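Alkaline serine protease (Thermobifida fusca, PDB 2PFE) probably cleaves peptide bonds as a serine endopeptidase of the S1 family, this chain being the protease domain that forms the C-terminal half of a longer zymogen. Local coordinates at residues Phe55-Asp59 / Tyr120-Thr126; Arg58-Trp62 / Pro174-Phe179; Ala150-Gly156 / Phe168-Ile172. All coordinates share one frame; numbering follows the deposited sequence.

Contact 1: Phe55-Asp59 / Tyr120-Thr126; sequences FPGRD and YAEGTVT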
loop_
_atom_site.group_PDB
_atom_site.type_symbol
_atom_site.label_atom_id
_atom_site.label_comp_id
_atom_site.label_asym_id
_atom_site.label_seq_id
_atom_site.Cartn_x
_atom_site.Cartn_y
_atom_site.Cartn_z
ATOM N N PHE A 55 -8.605 2.315 10.505
ATOM C CA PHE A 55 -8.621 3.674 9.969
ATOM C C PHE A 55 -9.860 4.351 10.502
ATOM O O PHE A 55 -10.937 3.791 10.413
ATOM C CB PHE A 55 -8.678 3.727 8.422
ATOM C CG PHE A 55 -8.831 5.135 7.892
ATOM C CD1 PHE A 55 -7.722 5.975 7.829
ATOM C CD2 PHE A 55 -10.080 5.641 7.525
ATOM C CE1 PHE A 55 -7.839 7.304 7.372
ATOM C CE2 PHE A 55 -10.208 6.955 7.068
ATOM C CZ PHE A 55 -9.088 7.786 6.977
ATOM N N PRO A 56 -9.716 5.566 11.025
ATOM C CA PRO A 56 -8.492 6.375 11.261
ATOM C C PRO A 56 -7.650 5.894 12.457
ATOM O O PRO A 56 -7.751 4.727 12.868
ATOM C CB PRO A 56 -9.054 7.773 11.512
ATOM C CG PRO A 56 -10.426 7.513 12.156
ATOM C CD PRO A 56 -10.943 6.284 11.434
ATOM N N GLY A 57 -6.837 6.781 13.021
ATOM C CA GLY A 57 -5.881 6.388 14.050
ATOM C C GLY A 57 -4.626 5.829 13.412
ATOM O O GLY A 57 -3.526 6.392 13.554
ATOM N N ARG A 58 -4.786 4.695 12.730
ATOM C CA ARG A 58 -3.774 4.192 11.794
ATOM C C ARG A 58 -4.377 4.246 10.390
ATOM O O ARG A 58 -5.467 4.784 10.211
ATOM C CB ARG A 58 -3.307 2.783 12.176
ATOM C CG ARG A 58 -2.649 2.631 13.572
ATOM C CD ARG A 58 -1.251 3.309 13.644
ATOM N NE ARG A 58 -0.235 2.460 14.282
ATOM C CZ ARG A 58 0.916 2.061 13.718
ATOM N NH1 ARG A 58 1.285 2.455 12.488
ATOM N NH2 ARG A 58 1.730 1.279 14.410
ATOM N N ASP A 59 -3.665 3.717 9.397
ATOM C CA ASP A 59 -4.235 3.614 8.051
ATOM C C ASP A 59 -3.760 2.338 7.366
ATOM O O ASP A 59 -2.987 2.359 6.380
ATOM C CB ASP A 59 -3.976 4.867 7.200
ATOM C CG ASP A 59 -4.825 4.886 5.934
ATOM O OD1 ASP A 59 -5.657 3.964 5.755
ATOM O OD2 ASP A 59 -4.689 5.819 5.114
ATOM N N TYR A 120 -6.695 14.031 8.669
ATOM C CA TYR A 120 -7.605 13.779 7.548
ATOM C C TYR A 120 -9.070 14.113 7.913
ATOM O O TYR A 120 -9.468 14.076 9.085
ATOM C CB TYR A 120 -7.549 12.319 7.084
ATOM C CG TYR A 120 -6.229 11.785 6.541
ATOM C CD1 TYR A 120 -5.704 10.583 7.039
ATOM C CD2 TYR A 120 -5.538 12.420 5.503
ATOM C CE1 TYR A 120 -4.510 10.039 6.538
ATOM C CE2 TYR A 120 -4.345 11.881 4.990
ATOM C CZ TYR A 120 -3.836 10.690 5.522
ATOM O OH TYR A 120 -2.677 10.134 5.028
ATOM N N ALA A 121 -9.882 14.401 6.896
ATOM C CA ALA A 121 -11.308 14.684 7.092
ATOM C C ALA A 121 -12.080 13.571 7.825
ATOM O O ALA A 121 -13.020 13.860 8.545
ATOM C CB ALA A 121 -11.987 15.012 5.751
ATOM N N GLU A 122 -11.664 12.311 7.650
ATOM C CA GLU A 122 -12.316 11.158 8.312
ATOM C C GLU A 122 -11.826 10.944 9.743
ATOM O O GLU A 122 -12.416 10.182 10.519
ATOM C CB GLU A 122 -12.081 9.869 7.518
ATOM C CG GLU A 122 -12.788 9.813 6.188
ATOM C CD GLU A 122 -12.029 10.537 5.100
ATOM O OE1 GLU A 122 -10.832 10.862 5.302
ATOM O OE2 GLU A 122 -12.628 10.774 4.031
ATOM N N GLY A 123 -10.740 11.624 10.081
ATOM C CA GLY A 123 -10.165 11.533 11.398
ATOM C C GLY A 123 -8.657 11.525 11.301
ATOM O O GLY A 123 -8.079 11.359 10.226
ATOM N N THR A 124 -8.043 11.685 12.455
ATOM C CA THR A 124 -6.612 11.859 12.580
ATOM C C THR A 124 -5.913 10.499 12.473
ATOM O O THR A 124 -6.369 9.484 13.037
ATOM C CB THR A 124 -6.308 12.598 13.883
ATOM O OG1 THR A 124 -6.900 13.905 13.800
ATOM C CG2 THR A 124 -4.813 12.728 14.100
ATOM N N VAL A 125 -4.821 10.494 11.729
ATOM C CA VAL A 125 -3.997 9.296 11.588
ATOM C C VAL A 125 -2.581 9.618 12.059
ATOM O O VAL A 125 -2.018 10.660 11.700
ATOM C CB VAL A 125 -3.960 8.777 10.132
ATOM C CG1 VAL A 125 -2.978 7.623 10.002
ATOM C CG2 VAL A 125 -5.338 8.305 9.720
ATOM N N THR A 126 -2.016 8.720 12.867
ATOM C CA THR A 126 -0.669 8.905 13.435
ATOM C C THR A 126 0.304 7.875 12.846
ATOM O O THR A 126 -0.116 6.942 12.152
ATOM C CB THR A 126 -0.682 8.771 14.991
ATOM O OG1 THR A 126 -0.957 7.415 15.353
ATOM C CG2 THR A 126 -1.722 9.690 15.631
HETATM O O HOH W 1 0.293 4.525 11.256
#
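Tyr120 meets Phe55 at the edge of the phenylalanine ring, its CD1 lying 3.9 Å from Phe55 CE1, the two side chains crossing at about a right angle. The hydroxyl of Tyr120 is hydrogen-bonded to Ser155, which also bonds the carboxylate of Asp59. The chain then turns through a type I beta turn, closed by a bond from Gly123 N to Tyr120 O, and Glu122 sets its CB beside the same phenylalanine, 3.5 Å from Phe55 CE2. With CG of Phe55 anti to its own backbone N (chi1 174°), the ring reaches across to all three of Tyr120, Glu122 and Val125. In the chymotrypsin fold of this family the hairpin 116-120/123-126 belongs to the C-terminal half, and 55-59 is the loop of the N-terminal half that leads into Asp59, predicted to be the acid of the charge relay system; the hairpin of the C-terminal domain here reaches the loop of the N-terminal domain at the surface, beside the active site. Pro56, preceded by a cis peptide bond, sets CB 3.5 Å from the carbonyl oxygen of Thr124, an acceptor that also takes the N-H of Gly57 at 2.7 Å. Val125 pairs with Gly57 in a single backbone bridge, and its CG2 sits 3.6 Å from Phe55 CE1, while CG1 lies against the backbone of Arg58. At Thr126 the backbone N-H points almost straight (178°) at Gly57 O, 2.9 Å away. Its own carbonyl is joined through one water, which accepts from NH1 of Arg58 and donates to Thr126 O.

Contact 2: Arg58-Trp62 / Pro174-Phe179; sequences RDMGW and PLLSYF
Met60 packs its side chain against Leu175 and Phe179 of the C-terminal helix of the chymotrypsin-like fold, where residues 174-179 cover strand 60-65 of the N-terminal barrel. Strand and helix segments cross at -61° with their axes 8.4 Å apart, and side chains rather than backbone bonds join them. The dense part is centred on Met60 and Phe179 and takes in buried Trp62. Met60 CB rests 3.7 Å from Leu175 CD1, and CG reaches the phenylalanine ring at CE1. A chi1 of 58°, with CG between the backbone N and the carbonyl carbon, and an extended chi2 lay the sulfur against Leu175 CA and Tyr178 CB; the bend at chi3 then turns CE to Pro174 CB. The sulfur makes oblique Met-aromatic contacts with the rings of both Tyr178 and Phe179, at 5.1 Å from the Tyr178 centroid. Leu175 also reaches past Met60, with CD1 3.6 Å from Gly61 O.

Toward solvent the packing thins. Tyr178 is exposed and adds little area, its CB and the oblique ring contact to the sulfur, though its ring meets that of Tyr54 edge to face. Pro174 offers CB to the guanidinium of Arg58, 3.4 Å from NH2, while Met60 CE lies over one face of that guanidinium, offset toward its rim.

In the tight, buried part, by contrast, Trp62 and Phe179 run antiparallel alongside one another. Their planes stand 51° apart, an oblique pairing in which Trp62 CD1 lies over one face of the phenylalanine ring, 3.7 Å from Phe179 CG.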
loop_
_atom_site.group_PDB
_atom_site.type_symbol
_atom_site.label_atom_id
_atom_site.label_comp_id
_atom_site.label_asym_id
_atom_site.label_seq_id
_atom_site.Cartn_x
_atom_site.Cartn_y
_atom_site.Cartn_z
ATOM N N ARG A 58 -4.786 4.695 12.730
ATOM C CA ARG A 58 -3.774 4.192 11.794
ATOM C C ARG A 58 -4.377 4.246 10.390
ATOM O O ARG A 58 -5.467 4.784 10.211
ATOM C CB ARG A 58 -3.307 2.783 12.176
ATOM C CG ARG A 58 -2.649 2.631 13.572
ATOM C CD ARG A 58 -1.251 3.309 13.644
ATOM N NE ARG A 58 -0.235 2.460 14.282
ATOM C CZ ARG A 58 0.916 2.061 13.718
ATOM N NH1 ARG A 58 1.285 2.455 12.488
ATOM N NH2 ARG A 58 1.730 1.279 14.410
ATOM N N ASP A 59 -3.665 3.717 9.397
ATOM C CA ASP A 59 -4.235 3.614 8.051
ATOM C C ASP A 59 -3.760 2.338 7.366
ATOM O O ASP A 59 -2.987 2.359 6.380
ATOM C CB ASP A 59 -3.976 4.867 7.200
ATOM C CG ASP A 59 -4.825 4.886 5.934
ATOM O OD1 ASP A 59 -5.657 3.964 5.755
ATOM O OD2 ASP A 59 -4.689 5.819 5.114
ATOM N N MET A 60 -4.222 1.223 7.926
ATOM C CA MET A 60 -3.722 -0.089 7.581
ATOM C C MET A 60 -4.872 -1.086 7.409
ATOM O O MET A 60 -5.853 -1.060 8.167
ATOM C CB MET A 60 -2.755 -0.576 8.660
ATOM C CG MET A 60 -3.338 -0.644 10.057
ATOM S SD MET A 60 -2.102 -1.169 11.232
ATOM C CE MET A 60 -0.883 0.094 11.248
ATOM N N GLY A 61 -4.711 -1.992 6.453
ATOM C CA GLY A 61 -5.749 -2.961 6.143
ATOM C C GLY A 61 -5.190 -4.097 5.333
ATOM O O GLY A 61 -4.039 -4.031 4.847
ATOM N N TRP A 62 -5.992 -5.137 5.190
ATOM C CA TRP A 62 -5.688 -6.160 4.217
ATOM C C TRP A 62 -6.955 -6.789 3.671
ATOM O O TRP A 62 -8.013 -6.755 4.311
ATOM C CB TRP A 62 -4.699 -7.206 4.769
ATOM C CG TRP A 62 -5.278 -8.233 5.670
ATOM C CD1 TRP A 62 -5.677 -8.063 6.966
ATOM C CD2 TRP A 62 -5.480 -9.623 5.364
ATOM N NE1 TRP A 62 -6.128 -9.258 7.480
ATOM C CE2 TRP A 62 -6.007 -10.231 6.529
ATOM C CE3 TRP A 62 -5.259 -10.409 4.228
ATOM C CZ2 TRP A 62 -6.349 -11.593 6.581
ATOM C CZ3 TRP A 62 -5.594 -11.777 4.279
ATOM C CH2 TRP A 62 -6.134 -12.346 5.449
ATOM N N PRO A 174 4.326 -2.437 11.006
ATOM C CA PRO A 174 3.194 -2.382 11.931
ATOM C C PRO A 174 1.918 -3.028 11.386
ATOM O O PRO A 174 1.146 -3.586 12.155
ATOM C CB PRO A 174 2.985 -0.879 12.146
ATOM C CG PRO A 174 4.320 -0.288 11.913
ATOM C CD PRO A 174 4.878 -1.087 10.769
ATOM N N LEU A 175 1.699 -2.935 10.075
ATOM C CA LEU A 175 0.518 -3.499 9.435
ATOM C C LEU A 175 0.596 -5.038 9.504
ATOM O O LEU A 175 -0.357 -5.710 9.911
ATOM C CB LEU A 175 0.418 -2.990 7.982
ATOM C CG LEU A 175 -0.803 -3.421 7.159
ATOM C CD1 LEU A 175 -1.001 -2.451 5.993
ATOM C CD2 LEU A 175 -0.671 -4.837 6.648
ATOM N N LEU A 176 1.752 -5.590 9.158
ATOM C CA LEU A 176 1.910 -7.045 9.158
ATOM C C LEU A 176 1.750 -7.567 10.583
ATOM O O LEU A 176 1.109 -8.595 10.825
ATOM C CB LEU A 176 3.274 -7.458 8.611
ATOM C CG LEU A 176 3.590 -6.983 7.195
ATOM C CD1 LEU A 176 5.071 -7.252 6.914
ATOM C CD2 LEU A 176 2.677 -7.709 6.206
ATOM N N SER A 177 2.321 -6.836 11.534
ATOM C CA SER A 177 2.234 -7.228 12.946
ATOM C C SER A 177 0.793 -7.183 13.477
ATOM O O SER A 177 0.330 -8.134 14.108
ATOM C CB SER A 177 3.168 -6.379 13.808
ATOM O OG SER A 177 3.046 -6.701 15.182
ATOM N N TYR A 178 0.091 -6.079 13.222
ATOM C CA TYR A 178 -1.253 -5.905 13.787
ATOM C C TYR A 178 -2.194 -7.007 13.333
ATOM O O TYR A 178 -2.987 -7.520 14.110
ATOM C CB TYR A 178 -1.849 -4.566 13.378
ATOM C CG TYR A 178 -3.083 -4.200 14.193
ATOM C CD1 TYR A 178 -2.951 -3.609 15.450
ATOM C CD2 TYR A 178 -4.375 -4.462 13.718
ATOM C CE1 TYR A 178 -4.076 -3.270 16.217
ATOM C CE2 TYR A 178 -5.505 -4.138 14.481
ATOM C CZ TYR A 178 -5.350 -3.549 15.727
ATOM O OH TYR A 178 -6.448 -3.226 16.485
ATOM N N PHE A 179 -2.118 -7.315 12.039
ATOM C CA PHE A 179 -3.031 -8.286 11.435
ATOM C C PHE A 179 -2.506 -9.721 11.416
ATOM O O PHE A 179 -3.189 -10.624 10.927
ATOM C CB PHE A 179 -3.443 -7.841 10.025
ATOM C CG PHE A 179 -4.206 -6.554 10.010
ATOM C CD1 PHE A 179 -3.650 -5.422 9.418
ATOM C CD2 PHE A 179 -5.460 -6.456 10.630
ATOM C CE1 PHE A 179 -4.327 -4.212 9.403
ATOM C CE2 PHE A 179 -6.143 -5.243 10.621
ATOM C CZ PHE A 179 -5.575 -4.120 10.015
#

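Contact 3: Ala150-Gly156 / Phe168-Ile172; sequences AQGVTSG and FFQPI. With AES (4-(2-aminoethyl)benzenesulfonyl fluoride), chain D.
Ala150 and Ile172 meet at the open end of an antiparallel beta hairpin, far from its turn; strands 149-157 and 164-171 form it within the C-terminal barrel of the chymotrypsin-like fold. CB of Ala150 lies 4.1 Å from CG2 of Ile172. At Gln151 the carbonyl accepts the N-H of Ile172, which approaches from above the carbonyl plane, 44° out of it, and the oxygen of Gln151 is also 3.3 Å from Phe169 CE1. The amide of Gln151 turns to other partners, among them the backbone of Ala91. Gly152, opposite Pro171 in a non-hydrogen-bonded pair, lets the phenylalanine ring come close, its CA 3.7 Å from Phe169 CD1. The ring is brought beside the glycine because CG of Phe169 stands between the backbone N and the carbonyl carbon (chi1 73°). Val153 then pairs with Gln170 through two backbone bonds, and Val153 CG2 and Gln170 CB lie alongside on the same face of the sheet, 3.9 Å apart.

Beyond Thr154, whose hydroxyl is bonded to Trp144 NE1, the register slips by one. Ser155 and Gly156 both face Phe168 in a classic beta bulge: Ser155 N donates to Phe168 O at 2.9 Å, and Gly156 N makes a second, weak bond to the same oxygen. A chi1 of 175° swings the Ser155 hydroxyl away from its own N and over to Asp59, consistent with a second-shell part in placing the predicted catalytic aspartate. Thr154, Ser155 and Gly156 also line the pocket of the bound sulfonyl inhibitor, and Gly156 N lies 3.0 Å from the inhibitor's O1S. In the other direction Gly156 O accepts from Phe168 N, 2.8 Å away and nearly straight.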
loop_
_atom_site.group_PDB
_atom_site.type_symbol
_atom_site.label_atom_id
_atom_site.label_comp_id
_atom_site.label_asym_id
_atom_site.label_seq_id
_atom_site.Cartn_x
_atom_site.Cartn_y
_atom_site.Cartn_z
ATOM N N ALA A 150 10.271 -3.733 1.182
ATOM C CA ALA A 150 8.952 -3.142 1.406
ATOM C C ALA A 150 9.017 -2.127 2.542
ATOM O O ALA A 150 9.598 -2.407 3.598
ATOM C CB ALA A 150 7.946 -4.241 1.748
ATOM N N GLN A 151 8.419 -0.956 2.324
ATOM C CA GLN A 151 8.402 0.149 3.298
ATOM C C GLN A 151 7.034 0.473 3.867
ATOM O O GLN A 151 6.952 0.834 5.044
ATOM C CB GLN A 151 8.991 1.439 2.696
ATOM C CG GLN A 151 10.448 1.299 2.245
ATOM C CD GLN A 151 11.361 0.815 3.345
ATOM O OE1 GLN A 151 11.354 1.382 4.434
ATOM N NE2 GLN A 151 12.147 -0.241 3.079
ATOM N N GLY A 152 5.981 0.399 3.038
ATOM C CA GLY A 152 4.683 0.892 3.468
ATOM C C GLY A 152 3.672 0.845 2.361
ATOM O O GLY A 152 3.976 0.367 1.266
ATOM N N VAL A 153 2.482 1.340 2.681
ATOM C CA VAL A 153 1.404 1.474 1.730
ATOM C C VAL A 153 0.912 2.921 1.720
ATOM O O VAL A 153 0.900 3.591 2.756
ATOM C CB VAL A 153 0.240 0.488 2.033
ATOM C CG1 VAL A 153 0.709 -0.964 1.864
ATOM C CG2 VAL A 153 -0.290 0.687 3.425
ATOM N N THR A 154 0.484 3.393 0.551
ATOM C CA THR A 154 0.119 4.797 0.414
ATOM C C THR A 154 -1.128 5.146 1.227
ATOM O O THR A 154 -2.201 4.536 1.066
ATOM C CB THR A 154 -0.123 5.161 -1.051
ATOM O OG1 THR A 154 1.052 4.814 -1.803
ATOM C CG2 THR A 154 -0.398 6.673 -1.197
ATOM N N SER A 155 -0.987 6.163 2.081
ATOM C CA SER A 155 -2.087 6.615 2.936
ATOM C C SER A 155 -2.762 7.896 2.466
ATOM O O SER A 155 -3.987 8.016 2.571
ATOM C CB SER A 155 -1.588 6.801 4.383
ATOM O OG SER A 155 -2.574 7.358 5.257
ATOM N N GLY A 156 -1.989 8.860 1.972
ATOM C CA GLY A 156 -2.560 10.178 1.739
ATOM C C GLY A 156 -1.532 11.168 1.283
ATOM O O GLY A 156 -0.377 10.817 1.065
ATOM N N PHE A 168 2.205 10.612 2.175
ATOM C CA PHE A 168 2.385 9.884 3.423
ATOM C C PHE A 168 2.150 8.393 3.189
ATOM O O PHE A 168 1.185 8.014 2.519
ATOM C CB PHE A 168 1.400 10.404 4.479
ATOM C CG PHE A 168 1.640 11.816 4.857
ATOM C CD1 PHE A 168 1.009 12.864 4.191
ATOM C CD2 PHE A 168 2.520 12.102 5.876
ATOM C CE1 PHE A 168 1.258 14.200 4.575
ATOM C CE2 PHE A 168 2.766 13.414 6.277
ATOM C CZ PHE A 168 2.162 14.453 5.626
ATOM N N PHE A 169 2.985 7.563 3.801
ATOM C CA PHE A 169 2.739 6.132 3.843
ATOM C C PHE A 169 2.572 5.563 5.253
ATOM O O PHE A 169 3.181 6.047 6.199
ATOM C CB PHE A 169 3.741 5.334 2.968
ATOM C CG PHE A 169 5.160 5.219 3.492
ATOM C CD1 PHE A 169 5.468 4.335 4.524
ATOM C CD2 PHE A 169 6.217 5.886 2.835
ATOM C CE1 PHE A 169 6.785 4.145 4.926
ATOM C CE2 PHE A 169 7.529 5.705 3.229
ATOM C CZ PHE A 169 7.827 4.820 4.276
ATOM N N GLN A 170 1.736 4.527 5.331
ATOM C CA GLN A 170 1.588 3.703 6.527
ATOM C C GLN A 170 2.707 2.667 6.454
ATOM O O GLN A 170 2.727 1.868 5.536
ATOM C CB GLN A 170 0.199 3.040 6.475
ATOM C CG GLN A 170 0.043 1.781 7.294
ATOM C CD GLN A 170 0.163 2.043 8.787
ATOM O OE1 GLN A 170 1.080 1.542 9.452
ATOM N NE2 GLN A 170 -0.746 2.854 9.321
ATOM N N PRO A 171 3.662 2.689 7.398
ATOM C CA PRO A 171 4.736 1.692 7.410
ATOM C C PRO A 171 4.200 0.251 7.406
ATOM O O PRO A 171 3.145 -0.047 8.005
ATOM C CB PRO A 171 5.530 2.028 8.687
ATOM C CG PRO A 171 5.282 3.507 8.850
ATOM C CD PRO A 171 3.826 3.677 8.478
ATOM N N ILE A 172 4.901 -0.614 6.682
ATOM C CA ILE A 172 4.400 -1.966 6.442
ATOM C C ILE A 172 4.532 -2.893 7.634
ATOM O O ILE A 172 3.634 -3.695 7.895
ATOM C CB ILE A 172 5.020 -2.606 5.177
ATOM C CG1 ILE A 172 4.333 -3.934 4.813
ATOM C CG2 ILE A 172 6.534 -2.818 5.316
ATOM C CD1 ILE A 172 2.848 -3.810 4.490
HETATM C C3 AES D . -5.143 11.586 -3.011
HETATM C C2 AES D . -5.234 10.259 -2.580
HETATM C C1 AES D . -4.068 9.561 -2.265
HETATM S S AES D . -4.060 7.875 -1.745
HETATM O O1S AES D . -3.571 7.677 -0.343
HETATM O O2S AES D . -2.768 7.334 -2.853
HETATM C C6 AES D . -2.824 10.176 -2.410
HETATM C C5 AES D . -2.735 11.497 -2.833
HETATM C C4 AES D . -3.889 12.209 -3.143
HETATM C C7 AES D . -3.711 13.650 -3.601
HETATM C C8 AES D . -4.965 14.497 -3.398
HETATM N N8 AES D . -4.613 15.888 -3.179
#

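Overall arrangement
Contact 3 is the buried one, a run of paired backbone bonds inside the C-terminal barrel; contact 2 is partly buried and relies on apolar and sulfur-aromatic packing; contact 1 lies at the surface, mixing a single backbone bridge with ring contacts and a water. Contacts 1 and 2 share Arg58 and Asp59, so the loop and the strand that follows it are held on one flank by segment 120-126 and on another by the C-terminal helix. That helix follows directly on strand 164-171 of contact 3. Ser155 of contact 3 reaches Asp59, which contacts 1 and 2 share, while Gln170 packs against Arg58 and Met60.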